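Local coordinates for probable protein phosphatase 2C 50 (Oryza sativa subsp. japonica, PDB 5ZCG) that probably removes phosphate from phosphoserine and phosphothreonine of protein substrates as a magnesium-dependent phosphatase of the PP2C family, at residues W4-T9 / D18-V23. The protein carries 5 engineered substitutions. Residues are numbered along the deposited sequence; the frame is centred on the assembly and turned at random.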
ATOM      1  N   TRP A   4     -11.188  22.977  -6.400  1.00 34.23           N
ATOM      2  CA  TRP A   4     -10.140  22.142  -5.833  1.00 37.27           C
ATOM      3  C   TRP A   4      -8.795  22.441  -6.475  1.00 34.41           C
ATOM      4  O   TRP A   4      -8.710  22.954  -7.593  1.00 33.57           O
ATOM      5  CB  TRP A   4     -10.459  20.657  -6.010  1.00 35.10           C
ATOM      6  CG  TRP A   4     -10.607  20.273  -7.447  1.00 36.48           C
ATOM      7  CD1 TRP A   4     -11.714  20.439  -8.231  1.00 43.76           C
ATOM      8  CD2 TRP A   4      -9.613  19.668  -8.280  1.00 36.48           C
ATOM      9  NE1 TRP A   4     -11.471  19.969  -9.501  1.00 45.52           N
ATOM     10  CE2 TRP A   4     -10.187  19.490  -9.556  1.00 41.94           C
ATOM     11  CE3 TRP A   4      -8.295  19.253  -8.069  1.00 38.82           C
ATOM     12  CZ2 TRP A   4      -9.487  18.918 -10.615  1.00 44.33           C
ATOM     13  CZ3 TRP A   4      -7.598  18.691  -9.123  1.00 42.72           C
ATOM     14  CH2 TRP A   4      -8.194  18.531 -10.381  1.00 46.71           C
ATOM     15  N   GLY A   5      -7.748  22.074  -5.751  1.00 36.86           N
ATOM     16  CA  GLY A   5      -6.396  22.133  -6.271  1.00 40.04           C
ATOM     17  C   GLY A   5      -5.627  20.901  -5.845  1.00 41.25           C
ATOM     18  O   GLY A   5      -5.902  20.301  -4.804  1.00 41.51           O
ATOM     19  N   CYS A   6      -4.648  20.529  -6.668  1.00 39.90           N
ATOM     20  CA  CYS A   6      -3.865  19.321  -6.437  1.00 41.60           C
ATOM     21  C   CYS A   6      -2.401  19.591  -6.750  1.00 39.64           C
ATOM     22  O   CYS A   6      -2.071  20.012  -7.863  1.00 41.83           O
ATOM     23  CB  CYS A   6      -4.384  18.157  -7.284  1.00 45.75           C
ATOM     24  SG  CYS A   6      -3.523  16.602  -6.970  1.00 54.53           S
ATOM     25  N   ALA A   7      -1.535  19.361  -5.768  1.00 37.61           N
ATOM     26  CA  ALA A   7      -0.091  19.474  -5.935  1.00 37.93           C
ATOM     27  C   ALA A   7       0.561  18.154  -5.549  1.00 38.48           C
ATOM     28  O   ALA A   7       0.282  17.613  -4.477  1.00 39.09           O
ATOM     29  CB  ALA A   7       0.474  20.612  -5.085  1.00 41.19           C
ATOM     30  N   SER A   8       1.432  17.641  -6.415  1.00 39.10           N
ATOM     31  CA  SER A   8       2.108  16.377  -6.156  1.00 41.43           C
ATOM     32  C   SER A   8       3.539  16.419  -6.676  1.00 45.78           C
ATOM     33  O   SER A   8       3.811  17.015  -7.721  1.00 51.11           O
ATOM     34  CB  SER A   8       1.358  15.211  -6.802  1.00 40.24           C
ATOM     35  OG  SER A   8       1.766  15.062  -8.148  1.00 45.05           O
ATOM     36  N   THR A   9       4.449  15.788  -5.935  1.00 41.52           N
ATOM     37  CA  THR A   9       5.836  15.657  -6.361  1.00 40.03           C
ATOM     38  C   THR A   9       6.435  14.376  -5.796  1.00 35.58           C
ATOM     39  O   THR A   9       6.120  13.957  -4.678  1.00 29.74           O
ATOM     40  CB  THR A   9       6.699  16.855  -5.928  1.00 40.10           C
ATOM     41  OG1 THR A   9       8.057  16.637  -6.334  1.00 43.72           O
ATOM     42  CG2 THR A   9       6.657  17.045  -4.411  1.00 33.13           C
ATOM     43  N   ASP A  18       3.031   8.073  -5.749  1.00 32.61           N
ATOM     44  CA  ASP A  18       1.752   8.649  -5.371  1.00 31.56           C
ATOM     45  C   ASP A  18       0.906   8.851  -6.621  1.00 31.15           C
ATOM     46  O   ASP A  18       1.423   9.145  -7.704  1.00 30.54           O
ATOM     47  CB  ASP A  18       1.952  10.002  -4.682  1.00 30.86           C
ATOM     48  CG  ASP A  18       2.194   9.893  -3.187  1.00 29.24           C
ATOM     49  OD1 ASP A  18       2.467   8.783  -2.684  1.00 29.11           O
ATOM     50  OD2 ASP A  18       2.131  10.946  -2.513  1.00 29.17           O
ATOM     51  N   ALA A  19      -0.408   8.683  -6.465  1.00 29.86           N
ATOM     52  CA  ALA A  19      -1.372   9.010  -7.504  1.00 27.47           C
ATOM     53  C   ALA A  19      -2.533   9.754  -6.864  1.00 30.23           C
ATOM     54  O   ALA A  19      -2.744   9.695  -5.647  1.00 26.79           O
ATOM     55  CB  ALA A  19      -1.876   7.759  -8.236  1.00 28.03           C
ATOM     56  N   SER A  20      -3.297  10.453  -7.700  1.00 31.75           N
ATOM     57  CA  SER A  20      -4.430  11.210  -7.197  1.00 31.04           C
ATOM     58  C   SER A  20      -5.528  11.240  -8.249  1.00 30.20           C
ATOM     59  O   SER A  20      -5.288  11.026  -9.441  1.00 31.03           O
ATOM     60  CB  SER A  20      -4.014  12.630  -6.800  1.00 30.61           C
ATOM     61  OG  SER A  20      -3.705  13.400  -7.945  1.00 33.42           O
ATOM     62  N   ALA A  21      -6.744  11.505  -7.788  1.00 30.72           N
ATOM     63  CA  ALA A  21      -7.910  11.572  -8.656  1.00 28.06           C
ATOM     64  C   ALA A  21      -8.808  12.711  -8.205  1.00 26.81           C
ATOM     65  O   ALA A  21      -8.974  12.939  -7.003  1.00 28.28           O
ATOM     66  CB  ALA A  21      -8.702  10.257  -8.651  1.00 29.75           C
ATOM     67  N   ALA A  22      -9.378  13.420  -9.179  1.00 24.98           N
ATOM     68  CA  ALA A  22     -10.376  14.452  -8.930  1.00 26.66           C
ATOM     69  C   ALA A  22     -11.371  14.394 -10.079  1.00 31.51           C
ATOM     70  O   ALA A  22     -11.058  14.811 -11.198  1.00 34.68           O
ATOM     71  CB  ALA A  22      -9.738  15.834  -8.819  1.00 32.76           C
ATOM     72  N   VAL A  23     -12.554  13.856  -9.812  1.00 28.07           N
ATOM     73  CA  VAL A  23     -13.564  13.596 -10.825  1.00 34.49           C
ATOM     74  C   VAL A  23     -14.837  14.345 -10.443  1.00 33.19           C
ATOM     75  O   VAL A  23     -15.574  13.927  -9.553  1.00 29.20           O
ATOM     76  CB  VAL A  23     -13.842  12.087 -10.972  1.00 33.52           C
ATOM     77  CG1 VAL A  23     -14.570  11.815 -12.271  1.00 36.11           C
ATOM     78  CG2 VAL A  23     -12.538  11.297 -10.904  1.00 33.79           C
TER
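Trp-4 and Cys-6, on segment 4-9 of strand 3-9, face Ala-22 and Ser-20, on segment 18-23 of strand 18-28, across the interface between two beta-sheets. The segments run in opposite directions, yet the CA atoms of Cys-6 and Ser-20 are 8.2 Å apart, too far for backbone pairing. Each strand pairs within its own sheet, Gly-5 and Ala-7 with Val-317 and Val-315, Ala-19 with Phe-60. Residues alternate: Trp-4, Cys-6 and Ser-8 turn inward, as do Asp-18, Ser-20 and Ala-22, while Ala-7 packs on helix 291-306 and Ala-19 on helix 67-91.

The main contact is a CH-pi interaction. Ala-22 CB lies 3.4 Å from the centroid of the six-membered ring of Trp-4, only 9° off the ring normal, so the methyl meets the benzo face almost squarely. With chi1 at 60°, Trp-4 CG sits between its backbone N and carbonyl carbon, and the indole lies flat over strand 18-28, one face towards Ala-22. Alanine suits the place because its lone methyl can approach that face, CB to Trp-4 CH2 3.5 Å, without longer branches in the way. Phe-57, edge-to-face with the same indole, also touches Ala-22.

Further along, Cys-6 CB lies in plane at the edge of the Trp-4 ring, and SG, anti to the backbone N (chi1 -176°), is carried on towards Ser-20. SG to Ser-20 OG is 3.4 Å, a van der Waals approach. Ser-20 also touches Thr-314.

The strands belong to the facing sheets of the PP2C beta-sandwich and meet at the margin of their interface, where strand 3-9 edges its sheet. Polar character grows towards Asp-18, which touches the magnesium ligand Asp-61. With no hydrogen bond across, the contact probably rests on dispersion, chiefly the methyl on the indole face.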